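Side-chain contacts in uncharacterized protein (Legionella pneumophila subsp. pneumophila str. Philadelphia 1, PDB 4R0G), which acts as a guanine-nucleotide exchange factor for the small GTPases Rab5, Rab21 and Rab22, probably through its VPS9-like domain: residues Leu19-Pro24 with Glu80-Ala85; Phe49-Asn54 with Phe94-Tyr99; Ala65-Val70 with Asp163-Val168. One frame throughout, in Å; residues are numbered along the deposited sequence.

Contact 1 of 3, residues Leu19-Pro24 with Glu80-Ala85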
loop_
_atom_site.group_PDB
_atom_site.type_symbol
_atom_site.label_atom_id
_atom_site.label_comp_id
_atom_site.label_asym_id
_atom_site.label_seq_id
_atom_site.Cartn_x
_atom_site.Cartn_y
_atom_site.Cartn_z
ATOM N N LEU A 19 8.968 -13.745 9.073
ATOM C CA LEU A 19 8.814 -15.104 9.553
ATOM C C LEU A 19 7.780 -15.169 10.679
ATOM O O LEU A 19 6.912 -16.035 10.675
ATOM C CB LEU A 19 10.172 -15.687 9.980
ATOM C CG LEU A 19 10.083 -17.073 10.612
ATOM C CD1 LEU A 19 9.410 -18.045 9.618
ATOM C CD2 LEU A 19 11.469 -17.557 11.110
ATOM N N PHE A 20 7.858 -14.250 11.632
ATOM C CA PHE A 20 6.905 -14.281 12.740
ATOM C C PHE A 20 5.457 -14.238 12.264
ATOM O O PHE A 20 4.611 -14.952 12.795
ATOM C CB PHE A 20 7.162 -13.159 13.707
ATOM C CG PHE A 20 5.967 -12.811 14.552
ATOM C CD1 PHE A 20 5.553 -13.661 15.573
ATOM C CD2 PHE A 20 5.266 -11.620 14.357
ATOM C CE1 PHE A 20 4.459 -13.362 16.364
ATOM C CE2 PHE A 20 4.174 -11.314 15.169
ATOM C CZ PHE A 20 3.782 -12.199 16.180
ATOM N N LEU A 21 5.209 -13.424 11.228
ATOM C CA LEU A 21 3.895 -13.255 10.569
ATOM C C LEU A 21 3.367 -14.495 9.845
ATOM O O LEU A 21 2.276 -14.471 9.282
ATOM C CB LEU A 21 3.925 -12.072 9.595
ATOM C CG LEU A 21 4.073 -10.670 10.218
ATOM C CD1 LEU A 21 4.022 -9.604 9.174
ATOM C CD2 LEU A 21 2.998 -10.427 11.239
ATOM N N GLN A 22 4.169 -15.556 9.820
ATOM C CA GLN A 22 3.822 -16.808 9.149
ATOM C C GLN A 22 3.108 -17.731 10.130
ATOM O O GLN A 22 2.608 -18.816 9.792
ATOM C CB GLN A 22 5.110 -17.468 8.682
ATOM C CG GLN A 22 5.119 -18.040 7.303
ATOM C CD GLN A 22 6.542 -18.315 6.842
ATOM O OE1 GLN A 22 7.083 -17.574 6.023
ATOM N NE2 GLN A 22 7.164 -19.376 7.385
ATOM N N TRP A 23 3.099 -17.260 11.365
ATOM C CA TRP A 23 2.524 -17.957 12.498
ATOM C C TRP A 23 1.072 -18.360 12.288
ATOM O O TRP A 23 0.717 -19.531 12.481
ATOM C CB TRP A 23 2.614 -17.038 13.715
ATOM C CG TRP A 23 2.292 -17.643 15.015
ATOM C CD1 TRP A 23 2.372 -18.963 15.357
ATOM C CD2 TRP A 23 1.882 -16.942 16.191
ATOM N NE1 TRP A 23 2.022 -19.129 16.672
ATOM C CE2 TRP A 23 1.720 -17.909 17.215
ATOM C CE3 TRP A 23 1.633 -15.591 16.481
ATOM C CZ2 TRP A 23 1.304 -17.574 18.520
ATOM C CZ3 TRP A 23 1.223 -15.251 17.775
ATOM C CH2 TRP A 23 1.066 -16.251 18.787
ATOM N N PRO A 24 0.208 -17.391 11.919
ATOM C CA PRO A 24 -1.182 -17.830 11.880
ATOM C C PRO A 24 -1.466 -18.865 10.766
ATOM O O PRO A 24 -2.463 -19.595 10.832
ATOM C CB PRO A 24 -1.965 -16.511 11.741
ATOM C CG PRO A 24 -1.030 -15.533 11.233
ATOM C CD PRO A 24 0.347 -15.961 11.563
ATOM N N GLU A 80 -2.011 -6.629 2.033
ATOM C CA GLU A 80 -2.699 -7.918 1.844
ATOM C C GLU A 80 -2.603 -8.937 3.000
ATOM O O GLU A 80 -2.885 -8.633 4.163
ATOM C CB GLU A 80 -2.236 -8.579 0.537
ATOM C CG GLU A 80 -2.621 -7.811 -0.733
ATOM C CD GLU A 80 -4.119 -7.865 -1.036
ATOM O OE1 GLU A 80 -4.928 -7.312 -0.247
ATOM O OE2 GLU A 80 -4.489 -8.472 -2.069
ATOM N N GLY A 81 -2.200 -10.157 2.656
ATOM C CA GLY A 81 -2.149 -11.254 3.603
ATOM C C GLY A 81 -1.173 -11.016 4.718
ATOM O O GLY A 81 -1.433 -11.430 5.842
ATOM N N LEU A 82 -0.051 -10.366 4.416
ATOM C CA LEU A 82 0.926 -9.996 5.446
ATOM C C LEU A 82 0.267 -9.063 6.422
ATOM O O LEU A 82 0.522 -9.110 7.617
ATOM C CB LEU A 82 2.156 -9.323 4.835
ATOM C CG LEU A 82 3.098 -10.360 4.227
ATOM C CD1 LEU A 82 4.085 -9.738 3.277
ATOM C CD2 LEU A 82 3.835 -11.050 5.362
ATOM N N SER A 83 -0.604 -8.220 5.885
ATOM C CA SER A 83 -1.338 -7.278 6.696
ATOM C C SER A 83 -2.407 -7.972 7.523
ATOM O O SER A 83 -2.511 -7.728 8.727
ATOM C CB SER A 83 -1.957 -6.180 5.853
ATOM O OG SER A 83 -2.973 -5.585 6.621
ATOM N N TYR A 84 -3.187 -8.842 6.883
ATOM C CA TYR A 84 -4.206 -9.619 7.593
ATOM C C TYR A 84 -3.581 -10.386 8.758
ATOM O O TYR A 84 -4.190 -10.499 9.825
ATOM C CB TYR A 84 -4.936 -10.577 6.640
ATOM C CG TYR A 84 -6.108 -11.352 7.247
ATOM C CD1 TYR A 84 -7.346 -10.743 7.443
ATOM C CD2 TYR A 84 -5.988 -12.707 7.582
ATOM C CE1 TYR A 84 -8.435 -11.453 7.981
ATOM C CE2 TYR A 84 -7.063 -13.429 8.112
ATOM C CZ TYR A 84 -8.290 -12.795 8.310
ATOM O OH TYR A 84 -9.363 -13.493 8.849
ATOM N N ALA A 85 -2.376 -10.921 8.552
ATOM C CA ALA A 85 -1.697 -11.651 9.612
ATOM C C ALA A 85 -1.549 -10.728 10.795
ATOM O O ALA A 85 -2.015 -11.009 11.892
ATOM C CB ALA A 85 -0.341 -12.107 9.151
#

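Contact 2 of 3, residues Phe49-Asn54 with Phe94-Tyr99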
loop_
_atom_site.group_PDB
_atom_site.type_symbol
_atom_site.label_atom_id
_atom_site.label_comp_id
_atom_site.label_asym_id
_atom_site.label_seq_id
_atom_site.Cartn_x
_atom_site.Cartn_y
_atom_site.Cartn_z
ATOM N N PHE A 49 -4.812 -18.762 23.083
ATOM C CA PHE A 49 -4.407 -19.955 23.785
ATOM C C PHE A 49 -2.933 -20.168 23.576
ATOM O O PHE A 49 -2.153 -20.242 24.519
ATOM C CB PHE A 49 -5.139 -21.153 23.208
ATOM C CG PHE A 49 -4.728 -22.438 23.810
ATOM C CD1 PHE A 49 -5.048 -22.728 25.129
ATOM C CD2 PHE A 49 -4.007 -23.356 23.073
ATOM C CE1 PHE A 49 -4.670 -23.919 25.705
ATOM C CE2 PHE A 49 -3.612 -24.560 23.644
ATOM C CZ PHE A 49 -3.954 -24.841 24.963
ATOM N N GLU A 50 -2.547 -20.229 22.316
ATOM C CA GLU A 50 -1.185 -20.580 21.979
ATOM C C GLU A 50 -0.125 -19.603 22.542
ATOM O O GLU A 50 0.919 -19.987 23.055
ATOM C CB GLU A 50 -1.085 -20.729 20.472
ATOM C CG GLU A 50 -0.053 -21.710 20.081
ATOM C CD GLU A 50 -0.436 -23.144 20.357
ATOM O OE1 GLU A 50 -1.544 -23.553 19.961
ATOM O OE2 GLU A 50 0.379 -23.873 20.960
ATOM N N TRP A 51 -0.418 -18.332 22.482
ATOM C CA TRP A 51 0.546 -17.354 22.902
ATOM C C TRP A 51 0.672 -17.381 24.426
ATOM O O TRP A 51 1.721 -17.056 24.976
ATOM C CB TRP A 51 0.059 -15.998 22.401
ATOM C CG TRP A 51 1.095 -14.975 22.265
ATOM C CD1 TRP A 51 2.362 -15.006 22.778
ATOM C CD2 TRP A 51 0.962 -13.722 21.577
ATOM N NE1 TRP A 51 3.027 -13.849 22.443
ATOM C CE2 TRP A 51 2.196 -13.046 21.706
ATOM C CE3 TRP A 51 -0.086 -13.103 20.873
ATOM C CZ2 TRP A 51 2.415 -11.774 21.146
ATOM C CZ3 TRP A 51 0.132 -11.834 20.323
ATOM C CH2 TRP A 51 1.371 -11.190 20.460
ATOM N N LEU A 52 -0.409 -17.750 25.105
ATOM C CA LEU A 52 -0.410 -17.783 26.560
ATOM C C LEU A 52 0.354 -18.997 27.100
ATOM O O LEU A 52 0.945 -18.948 28.186
ATOM C CB LEU A 52 -1.849 -17.734 27.103
ATOM C CG LEU A 52 -2.557 -16.370 27.025
ATOM C CD1 LEU A 52 -3.951 -16.405 27.615
ATOM C CD2 LEU A 52 -1.736 -15.281 27.708
ATOM N N ASN A 53 0.340 -20.083 26.340
ATOM C CA ASN A 53 1.139 -21.249 26.679
ATOM C C ASN A 53 2.607 -21.168 26.247
ATOM O O ASN A 53 3.460 -21.939 26.681
ATOM C CB ASN A 53 0.482 -22.499 26.117
ATOM C CG ASN A 53 -0.851 -22.746 26.748
ATOM O OD1 ASN A 53 -0.971 -22.729 27.962
ATOM N ND2 ASN A 53 -1.872 -22.919 25.935
ATOM N N ASN A 54 2.886 -20.254 25.351
ATOM C CA ASN A 54 4.228 -20.076 24.861
ATOM C C ASN A 54 4.968 -18.915 25.463
ATOM O O ASN A 54 5.899 -18.371 24.886
ATOM C CB ASN A 54 4.353 -20.323 23.359
ATOM C CG ASN A 54 4.123 -21.802 23.013
ATOM O OD1 ASN A 54 5.080 -22.561 22.769
ATOM N ND2 ASN A 54 2.845 -22.224 23.029
ATOM N N PHE A 94 -4.774 -8.262 22.505
ATOM C CA PHE A 94 -5.446 -7.467 23.504
ATOM C C PHE A 94 -6.036 -8.331 24.602
ATOM O O PHE A 94 -5.825 -8.028 25.774
ATOM C CB PHE A 94 -6.456 -6.499 22.867
ATOM C CG PHE A 94 -5.840 -5.580 21.852
ATOM C CD1 PHE A 94 -4.703 -4.862 22.157
ATOM C CD2 PHE A 94 -6.362 -5.472 20.584
ATOM C CE1 PHE A 94 -4.122 -4.036 21.219
ATOM C CE2 PHE A 94 -5.773 -4.642 19.644
ATOM C CZ PHE A 94 -4.659 -3.938 19.966
ATOM N N PRO A 95 -6.749 -9.416 24.240
ATOM C CA PRO A 95 -7.160 -10.370 25.287
ATOM C C PRO A 95 -6.000 -10.867 26.148
ATOM O O PRO A 95 -6.125 -10.861 27.381
ATOM C CB PRO A 95 -7.703 -11.551 24.492
ATOM C CG PRO A 95 -8.176 -10.960 23.228
ATOM C CD PRO A 95 -7.276 -9.789 22.916
ATOM N N CYS A 96 -4.900 -11.286 25.518
ATOM C CA CYS A 96 -3.725 -11.716 26.275
ATOM C C CYS A 96 -3.261 -10.616 27.259
ATOM O O CYS A 96 -2.945 -10.898 28.404
ATOM C CB CYS A 96 -2.562 -12.152 25.358
ATOM S SG CYS A 96 -2.916 -13.560 24.259
ATOM N N MET A 97 -3.231 -9.365 26.814
ATOM C CA MET A 97 -2.851 -8.265 27.708
ATOM C C MET A 97 -3.802 -8.179 28.894
ATOM O O MET A 97 -3.388 -7.954 30.028
ATOM C CB MET A 97 -2.798 -6.934 26.967
ATOM C CG MET A 97 -1.672 -6.866 25.953
ATOM S SD MET A 97 -1.575 -5.316 25.033
ATOM C CE MET A 97 -0.899 -4.212 26.280
ATOM N N VAL A 98 -5.079 -8.402 28.622
ATOM C CA VAL A 98 -6.094 -8.386 29.655
ATOM C C VAL A 98 -5.885 -9.543 30.613
ATOM O O VAL A 98 -5.880 -9.368 31.836
ATOM C CB VAL A 98 -7.482 -8.454 29.039
ATOM C CG1 VAL A 98 -8.563 -8.603 30.132
ATOM C CG2 VAL A 98 -7.685 -7.231 28.164
ATOM N N TYR A 99 -5.701 -10.733 30.053
ATOM C CA TYR A 99 -5.483 -11.925 30.873
ATOM C C TYR A 99 -4.206 -11.813 31.693
ATOM O O TYR A 99 -4.160 -12.267 32.821
ATOM C CB TYR A 99 -5.463 -13.163 29.998
ATOM C CG TYR A 99 -6.814 -13.432 29.406
ATOM C CD1 TYR A 99 -7.954 -12.984 30.046
ATOM C CD2 TYR A 99 -6.958 -14.143 28.214
ATOM C CE1 TYR A 99 -9.206 -13.246 29.532
ATOM C CE2 TYR A 99 -8.205 -14.403 27.679
ATOM C CZ TYR A 99 -9.328 -13.952 28.350
ATOM O OH TYR A 99 -10.595 -14.178 27.857
#

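Contact 3 of 3, residues Ala65-Val70 with Asp163-Val168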
loop_
_atom_site.group_PDB
_atom_site.type_symbol
_atom_site.label_atom_id
_atom_site.label_comp_id
_atom_site.label_asym_id
_atom_site.label_seq_id
_atom_site.Cartn_x
_atom_site.Cartn_y
_atom_site.Cartn_z
ATOM N N ALA A 65 5.148 -4.118 19.073
ATOM C CA ALA A 65 4.857 -2.702 18.846
ATOM C C ALA A 65 5.709 -2.199 17.687
ATOM O O ALA A 65 5.212 -1.475 16.803
ATOM C CB ALA A 65 5.098 -1.880 20.081
ATOM N N ILE A 66 6.986 -2.588 17.681
ATOM C CA ILE A 66 7.868 -2.206 16.582
ATOM C C ILE A 66 7.222 -2.629 15.259
ATOM O O ILE A 66 6.996 -1.786 14.370
ATOM C CB ILE A 66 9.259 -2.833 16.703
ATOM C CG1 ILE A 66 9.878 -2.510 18.061
ATOM C CG2 ILE A 66 10.149 -2.308 15.640
ATOM C CD1 ILE A 66 10.933 -3.516 18.480
ATOM N N LEU A 67 6.868 -3.914 15.165
ATOM C CA LEU A 67 6.254 -4.456 13.962
ATOM C C LEU A 67 5.080 -3.585 13.500
ATOM O O LEU A 67 5.008 -3.186 12.346
ATOM C CB LEU A 67 5.800 -5.896 14.208
ATOM C CG LEU A 67 5.840 -6.898 13.034
ATOM C CD1 LEU A 67 4.742 -7.944 13.171
ATOM C CD2 LEU A 67 5.745 -6.243 11.671
ATOM N N TYR A 68 4.185 -3.262 14.419
ATOM C CA TYR A 68 3.025 -2.438 14.111
ATOM C C TYR A 68 3.409 -1.060 13.607
ATOM O O TYR A 68 2.885 -0.582 12.598
ATOM C CB TYR A 68 2.183 -2.249 15.361
ATOM C CG TYR A 68 0.734 -2.104 15.036
ATOM C CD1 TYR A 68 -0.083 -3.218 14.985
ATOM C CD2 TYR A 68 0.176 -0.854 14.755
ATOM C CE1 TYR A 68 -1.431 -3.095 14.679
ATOM C CE2 TYR A 68 -1.173 -0.723 14.435
ATOM C CZ TYR A 68 -1.968 -1.848 14.406
ATOM O OH TYR A 68 -3.301 -1.760 14.108
ATOM N N ALA A 69 4.297 -0.401 14.341
ATOM C CA ALA A 69 4.772 0.919 13.947
ATOM C C ALA A 69 5.208 0.874 12.487
ATOM O O ALA A 69 4.959 1.800 11.715
ATOM C CB ALA A 69 5.934 1.339 14.829
ATOM N N VAL A 70 5.854 -0.226 12.112
ATOM C CA VAL A 70 6.244 -0.433 10.732
ATOM C C VAL A 70 5.010 -0.540 9.833
ATOM O O VAL A 70 4.960 0.047 8.778
ATOM C CB VAL A 70 7.108 -1.684 10.563
ATOM C CG1 VAL A 70 7.417 -1.879 9.096
ATOM C CG2 VAL A 70 8.404 -1.593 11.409
ATOM N N ASP A 163 13.585 -1.591 6.656
ATOM C CA ASP A 163 14.434 -1.825 5.500
ATOM C C ASP A 163 14.508 -3.307 5.199
ATOM O O ASP A 163 14.558 -3.693 4.021
ATOM C CB ASP A 163 15.827 -1.196 5.668
ATOM C CG ASP A 163 15.789 0.350 5.620
ATOM O OD1 ASP A 163 15.162 0.942 4.701
ATOM O OD2 ASP A 163 16.390 0.981 6.518
ATOM N N GLN A 164 14.467 -4.129 6.252
ATOM C CA GLN A 164 14.612 -5.574 6.061
ATOM C C GLN A 164 13.309 -6.345 5.791
ATOM O O GLN A 164 13.337 -7.457 5.264
ATOM C CB GLN A 164 15.464 -6.221 7.185
ATOM C CG GLN A 164 14.931 -6.028 8.581
ATOM C CD GLN A 164 15.943 -6.386 9.670
ATOM O OE1 GLN A 164 16.108 -7.559 10.045
ATOM N NE2 GLN A 164 16.625 -5.363 10.186
ATOM N N ILE A 165 12.173 -5.750 6.131
ATOM C CA ILE A 165 10.884 -6.273 5.685
ATOM C C ILE A 165 10.621 -5.845 4.241
ATOM O O ILE A 165 10.252 -6.663 3.390
ATOM C CB ILE A 165 9.739 -5.735 6.552
ATOM C CG1 ILE A 165 9.757 -6.390 7.920
ATOM C CG2 ILE A 165 8.387 -5.972 5.900
ATOM C CD1 ILE A 165 8.707 -5.816 8.842
ATOM N N TYR A 166 10.815 -4.559 3.967
ATOM C CA TYR A 166 10.450 -4.009 2.669
ATOM C C TYR A 166 11.372 -4.592 1.631
ATOM O O TYR A 166 10.990 -4.788 0.484
ATOM C CB TYR A 166 10.571 -2.484 2.668
ATOM C CG TYR A 166 9.640 -1.779 1.703
ATOM C CD1 TYR A 166 8.716 -2.482 0.959
ATOM C CD2 TYR A 166 9.682 -0.409 1.553
ATOM C CE1 TYR A 166 7.853 -1.856 0.082
ATOM C CE2 TYR A 166 8.824 0.242 0.666
ATOM C CZ TYR A 166 7.908 -0.493 -0.069
ATOM O OH TYR A 166 7.044 0.158 -0.942
ATOM N N SER A 167 12.587 -4.879 2.058
ATOM C CA SER A 167 13.565 -5.517 1.208
ATOM C C SER A 167 12.948 -6.701 0.471
ATOM O O SER A 167 13.108 -6.837 -0.754
ATOM C CB SER A 167 14.716 -6.031 2.074
ATOM O OG SER A 167 15.745 -6.553 1.258
ATOM N N VAL A 168 12.253 -7.557 1.221
ATOM C CA VAL A 168 11.611 -8.719 0.631
ATOM C C VAL A 168 10.282 -8.340 0.041
ATOM O O VAL A 168 9.880 -8.773 -1.032
ATOM C CB VAL A 168 11.274 -9.754 1.684
ATOM C CG1 VAL A 168 10.595 -10.935 1.032
ATOM C CG2 VAL A 168 12.525 -10.174 2.420
#

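Contact 1 of 3, residues Leu19-Pro24 with Glu80-Ala85
Leu21 reaches across to Leu82, its CD1 methyl against the CD2 methyl at the end of that side chain, where a type I beta turn running from Phe20 to Trp23 packs on helix 80-101. The turn joins helix 17-20 to helix 23-30 inside the VPS9-like part of this all-helical protein. Its closing bond, from Trp23 N to Phe20 O, measures 3.1 Å, and Leu21 occupies the first of its two central positions, with CB directed at the helix.

Leu21 CG stands anti to its own carbonyl carbon (chi1 -68°) and the chain beyond is extended (chi2 -177°), which carries the forked end out to the helix surface. The two leucine side chains cross at about a right angle, and Leu21 CD1 lies 4.1 Å from Leu82 CD2. The same methyl approaches the helix backbone, 3.9 Å from Leu82 O. One turn further along, the backbones come nearest, with 5.9 Å between Leu21 CA and Ala85 CA, a spacing consistent with the small side chain of Ala85.

No hydrogen bond spans the two segments; the contact is van der Waals packing of apolar groups against one another and against two backbone carbonyls. Leu82 meets a second element as well, touching Thr169, Lys172 and Tyr173 of helix 155-183, while Leu21 also packs on Leu67 of helix 58-71. Ala85 CB meets both the turn and the proline that ends the segment: it sits 4.3 Å from Leu21 CD2, 4.1 Å from Pro24 CG, and 3.5 Å from the carbonyl oxygen Leu21 O.

Contact 2 of 3, residues Phe49-Asn54 with Phe94-Tyr99
Leu52 and Tyr99 cross at about a right angle, with Leu52 CD1 placed 3.8 Å from Tyr99 CD2 and oblique to the phenol ring. Beside them, Cys96 SG packs against both Leu52 and the CB of Trp51, so that two consecutive residues of helix 40-53 face Cys96 and Tyr99, about one helical turn apart on helix 80-101. This is apolar helix-to-helix packing within the VPS9-like domain: the short segment axes approach to 10.2 Å at a signed crossing angle of -45°.

The branches of Leu52 divide the work. CD1 serves the tyrosine, whereas CD2 lies 4.0 Å from Cys96 CB and CG is equally distant from Cys96 SG. With SG anti to the carbonyl carbon of Cys96 (chi1 -61°), the sulfur is brought over to the leucine and the tryptophan together. It approaches Trp51 CB to 4.3 Å and stands 5.3 Å from the centroid of the five-membered ring of Trp51, a Cys sulfur-aromatic contact in which SG is tilted well off the ring normal.

No hydrogen bond crosses the interface. The indole NE1 of Trp51 is satisfied elsewhere, by Asp60 OD2, which probably helps fix the rotation of the ring that Cys96 meets. All four touching residues are buried. Trp51 lies edge-to-face with both Trp23 and Phe56, and Tyr99 is stacked on Tyr108. Phe94 and Val98 pack on Leu139, so helix 80-101 meets helix 40-53 on one side and helix 132-151 on another.

Contact 3 of 3, residues Ala65-Val70 with Asp163-Val168
Ile165 extends its terminal methyl to helix 58-71 and touches it at two points: Ile165 CD1 lies 4.1 Å from Leu67 CD2, and Val70 CG1 is 4.2 Å from that same CD1. Leu67 and Val70 are three residues apart on their helix, so they offer neighbouring methyls to a single atom of helix 155-183. The contact thus joins a helix of the VPS9-like domain to the long helix that runs on into the helical bundle region. Side-chain ends alone link the two segments; their nearest backbone pair, Val70 CA and Ile165 CA, is still 9.0 Å apart.

This small cluster is the close part of the interface, and all three residues are buried. Ile165 CG1 is anti to the carbonyl carbon (chi1 -73°) and the chain continues extended (chi2 176°), which spans the gap between the backbones. Leu67 meets Ile165 at about a right angle, and Val70 comes in obliquely, presenting CG1. The second branches stand farther off: Val70 CG2, for one, is 5.0 Å from Ile165 CD1.

Away from the cluster the pairing is loose. Only 91 Å² is buried between the segments, and the residues flanking Ile165 turn to other partners. Gln164 is exposed, its NE2 bonded to Lys160 O; Asp163 OD1 forms a salt bridge to Lys243 of the second subunit; and Tyr166 OH is bonded to Arg79 NH2. Val70 gains further cover from Val158 and Ala161, earlier on helix 155-183, and Leu67 from Phe20.

With no polar pair and no hydrogen bond between the segments, the contact is held by dispersion and the hydrophobic effect. Such methyl contacts set position with little directional demand, whereas directional bonding is left to the residues alongside, of which Asp163 reaches the second subunit.

Contacts 1 and 2 share helix 80-101 but use places far along it, their centres 18 Å apart, and they meet through their tryptophans. Contact 3 adjoins contact 1 through Leu67, whereas contacts 2 and 3 do not touch. Contact 2 is wholly buried and the one with aromatic and sulfur components; contact 1 is only partly buried, although nearest the centre of the chain; the touching residues of contact 3 are all buried. The segments of contacts 1 and 3 both border the second subunit, while those of contact 2 do not touch it. Aliphatic groups dominate contacts 1 and 3, and none of the three is bridged by a hydrogen bond.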